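Local atomic coordinates of ribosome biogenesis GTPase A (Thermotoga maritima, PDB entry 3CNN), a protein that binds and probably hydrolyses GTP and is probably required for a late step in assembly of the 50S ribosomal subunit. Residues Ala193-Ile198 with Gly241-Glu246. Residues are numbered along the deposited sequence; the frame is centred on the assembly and turned at random.
Sequences ARSIGI and GRVSFE
Ser195 and Ile196, at the C-terminal end of helix 182-194, meet Val243 and Ser244 in the extended chain that follows helix 224-236. Ser195 OG lies 3.0 Å from Ser244 O and also close to the backbone O of Ile191, one turn back in the helix, so the hydroxyl sits between two carbonyl oxygens. A chi1 of 82° sets OG between the backbone N and carbonyl carbon of Ser195, where it can face both carbonyls. Val243 straddles the two residues with its methyl branches: CG1 lies 3.2 Å from Ser195 OG, while CG2 packs 3.6 Å from Ile196 CG1 and also touches Ile196 CD1. The side chains of Ile196 and Val243 cross at about a right angle. Through this contact the end of helix 182-194, in the helical region C-terminal to the circularly permuted P-loop GTPase domain, meets a segment that runs alongside that domain. The turn from Ala193 to Gly197 is closed by Ala193 O, which accepts from both Ile196 N (3.1 Å) and Gly197 N (2.6 Å). On the other segment, Ser244 OG bonds to the backbone N of Asp60 in the GTPase domain, and Ser244 O accepts from Arg247 NH1. The Phe245 side chain reaches Ile191 of helix 182-194 and lies about 11 Å from the bound GTP.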
ATOM      1  N   ALA A 193      12.174 -12.085  -5.823  1.00 44.24           N
ATOM      2  CA  ALA A 193      12.691 -13.423  -6.133  1.00 46.19           C
ATOM      3  C   ALA A 193      12.592 -14.376  -4.951  1.00 48.08           C
ATOM      4  O   ALA A 193      11.954 -15.419  -5.051  1.00 48.44           O
ATOM      5  CB  ALA A 193      14.140 -13.328  -6.610  1.00 45.27           C
ATOM      6  N   ARG A 194      13.216 -14.005  -3.831  1.00 50.48           N
ATOM      7  CA  ARG A 194      13.122 -14.777  -2.586  1.00 52.95           C
ATOM      8  C   ARG A 194      11.682 -15.121  -2.206  1.00 53.68           C
ATOM      9  O   ARG A 194      11.402 -16.252  -1.818  1.00 54.55           O
ATOM     10  CB  ARG A 194      13.796 -14.038  -1.425  1.00 53.25           C
ATOM     11  CG  ARG A 194      13.586 -14.676  -0.051  1.00 57.06           C
ATOM     12  CD  ARG A 194      14.362 -16.002   0.140  1.00 63.03           C
ATOM     13  NE  ARG A 194      15.789 -15.778   0.396  1.00 66.23           N
ATOM     14  CZ  ARG A 194      16.597 -16.630   1.029  1.00 68.12           C
ATOM     15  NH1 ARG A 194      16.132 -17.790   1.493  1.00 68.93           N
ATOM     16  NH2 ARG A 194      17.881 -16.318   1.209  1.00 68.49           N
ATOM     17  N   SER A 195      10.773 -14.152  -2.316  1.00 54.50           N
ATOM     18  CA  SER A 195       9.414 -14.346  -1.813  1.00 55.16           C
ATOM     19  C   SER A 195       8.486 -14.975  -2.857  1.00 55.39           C
ATOM     20  O   SER A 195       7.294 -15.174  -2.605  1.00 55.56           O
ATOM     21  CB  SER A 195       8.839 -13.053  -1.200  1.00 55.43           C
ATOM     22  OG  SER A 195       8.312 -12.170  -2.170  1.00 56.01           O
ATOM     23  N   ILE A 196       9.052 -15.326  -4.006  1.00 55.49           N
ATOM     24  CA  ILE A 196       8.309 -16.067  -5.010  1.00 55.43           C
ATOM     25  C   ILE A 196       8.977 -17.410  -5.335  1.00 55.60           C
ATOM     26  O   ILE A 196       8.285 -18.412  -5.402  1.00 56.15           O
ATOM     27  CB  ILE A 196       7.946 -15.191  -6.273  1.00 55.44           C
ATOM     28  CG1 ILE A 196       6.601 -15.636  -6.856  1.00 55.05           C
ATOM     29  CG2 ILE A 196       9.079 -15.161  -7.318  1.00 54.64           C
ATOM     30  CD1 ILE A 196       6.226 -14.975  -8.161  1.00 55.37           C
ATOM     31  N   GLY A 197      10.305 -17.435  -5.495  1.00 55.61           N
ATOM     32  CA  GLY A 197      11.047 -18.664  -5.814  1.00 54.95           C
ATOM     33  C   GLY A 197      12.259 -18.476  -6.726  1.00 55.27           C
ATOM     34  O   GLY A 197      13.228 -19.247  -6.666  1.00 55.28           O
ATOM     35  N   ILE A 198      12.204 -17.468  -7.595  1.00 55.12           N
ATOM     36  CA  ILE A 198      13.317 -17.148  -8.495  1.00 54.50           C
ATOM     37  C   ILE A 198      14.661 -17.195  -7.779  1.00 54.16           C
ATOM     38  O   ILE A 198      14.746 -16.889  -6.585  1.00 54.16           O
ATOM     39  CB  ILE A 198      13.176 -15.746  -9.112  1.00 54.18           C
ATOM     40  CG1 ILE A 198      11.923 -15.652  -9.973  1.00 53.73           C
ATOM     41  CG2 ILE A 198      14.434 -15.378  -9.916  1.00 54.45           C
ATOM     42  CD1 ILE A 198      11.761 -14.312 -10.624  1.00 53.04           C
ATOM     43  N   GLY A 241       1.854 -12.527  -9.587  1.00 48.88           N
ATOM     44  CA  GLY A 241       1.545 -13.546  -8.572  1.00 48.44           C
ATOM     45  C   GLY A 241       1.144 -13.001  -7.201  1.00 48.07           C
ATOM     46  O   GLY A 241       1.494 -11.868  -6.848  1.00 48.00           O
ATOM     47  N   ARG A 242       0.408 -13.814  -6.435  1.00 47.24           N
ATOM     48  CA  ARG A 242       0.061 -13.505  -5.049  1.00 46.43           C
ATOM     49  C   ARG A 242       1.316 -13.591  -4.217  1.00 45.71           C
ATOM     50  O   ARG A 242       1.715 -14.679  -3.819  1.00 46.07           O
ATOM     51  CB  ARG A 242      -0.933 -14.522  -4.496  1.00 46.62           C
ATOM     52  CG  ARG A 242      -2.381 -14.112  -4.461  1.00 47.11           C
ATOM     53  CD  ARG A 242      -3.133 -15.104  -3.614  1.00 48.29           C
ATOM     54  NE  ARG A 242      -4.560 -14.814  -3.484  1.00 50.13           N
ATOM     55  CZ  ARG A 242      -5.091 -14.146  -2.467  1.00 51.55           C
ATOM     56  NH1 ARG A 242      -4.312 -13.670  -1.511  1.00 51.91           N
ATOM     57  NH2 ARG A 242      -6.399 -13.935  -2.410  1.00 52.64           N
ATOM     58  N   VAL A 243       1.911 -12.438  -3.931  1.00 44.86           N
ATOM     59  CA  VAL A 243       3.214 -12.337  -3.284  1.00 43.73           C
ATOM     60  C   VAL A 243       3.191 -11.221  -2.218  1.00 42.99           C
ATOM     61  O   VAL A 243       2.720 -10.121  -2.503  1.00 42.25           O
ATOM     62  CB  VAL A 243       4.288 -12.006  -4.371  1.00 43.72           C
ATOM     63  CG1 VAL A 243       5.616 -11.669  -3.765  1.00 44.29           C
ATOM     64  CG2 VAL A 243       4.440 -13.166  -5.343  1.00 44.21           C
ATOM     65  N   SER A 244       3.694 -11.515  -1.010  1.00 42.10           N
ATOM     66  CA  SER A 244       3.984 -10.488   0.018  1.00 41.45           C
ATOM     67  C   SER A 244       5.493 -10.240   0.150  1.00 41.23           C
ATOM     68  O   SER A 244       6.302 -11.103  -0.187  1.00 41.48           O
ATOM     69  CB  SER A 244       3.359 -10.836   1.377  1.00 40.97           C
ATOM     70  OG  SER A 244       1.952 -10.945   1.257  1.00 40.22           O
ATOM     71  N   PHE A 245       5.864  -9.060   0.638  1.00 40.83           N
ATOM     72  CA  PHE A 245       7.244  -8.588   0.535  1.00 40.85           C
ATOM     73  C   PHE A 245       7.880  -8.460   1.889  1.00 41.69           C
ATOM     74  O   PHE A 245       9.085  -8.259   1.998  1.00 41.24           O
ATOM     75  CB  PHE A 245       7.299  -7.257  -0.221  1.00 40.51           C
ATOM     76  CG  PHE A 245       6.568  -7.290  -1.538  1.00 38.82           C
ATOM     77  CD1 PHE A 245       6.936  -8.205  -2.531  1.00 37.06           C
ATOM     78  CD2 PHE A 245       5.491  -6.445  -1.766  1.00 36.46           C
ATOM     79  CE1 PHE A 245       6.260  -8.256  -3.744  1.00 36.60           C
ATOM     80  CE2 PHE A 245       4.804  -6.484  -2.969  1.00 36.66           C
ATOM     81  CZ  PHE A 245       5.190  -7.397  -3.969  1.00 38.02           C
ATOM     82  N   GLU A 246       7.066  -8.585   2.931  1.00 43.16           N
ATOM     83  CA  GLU A 246       7.619  -8.679   4.269  1.00 44.79           C
ATOM     84  C   GLU A 246       6.736  -9.491   5.227  1.00 46.84           C
ATOM     85  O   GLU A 246       5.512  -9.626   5.021  1.00 47.09           O
ATOM     86  CB  GLU A 246       8.032  -7.295   4.825  1.00 44.73           C
ATOM     87  CG  GLU A 246       6.919  -6.315   5.088  1.00 43.12           C
ATOM     88  CD  GLU A 246       7.410  -4.885   5.295  1.00 43.76           C
ATOM     89  OE1 GLU A 246       8.611  -4.629   5.554  1.00 42.47           O
ATOM     90  OE2 GLU A 246       6.571  -3.983   5.194  1.00 44.05           O
TER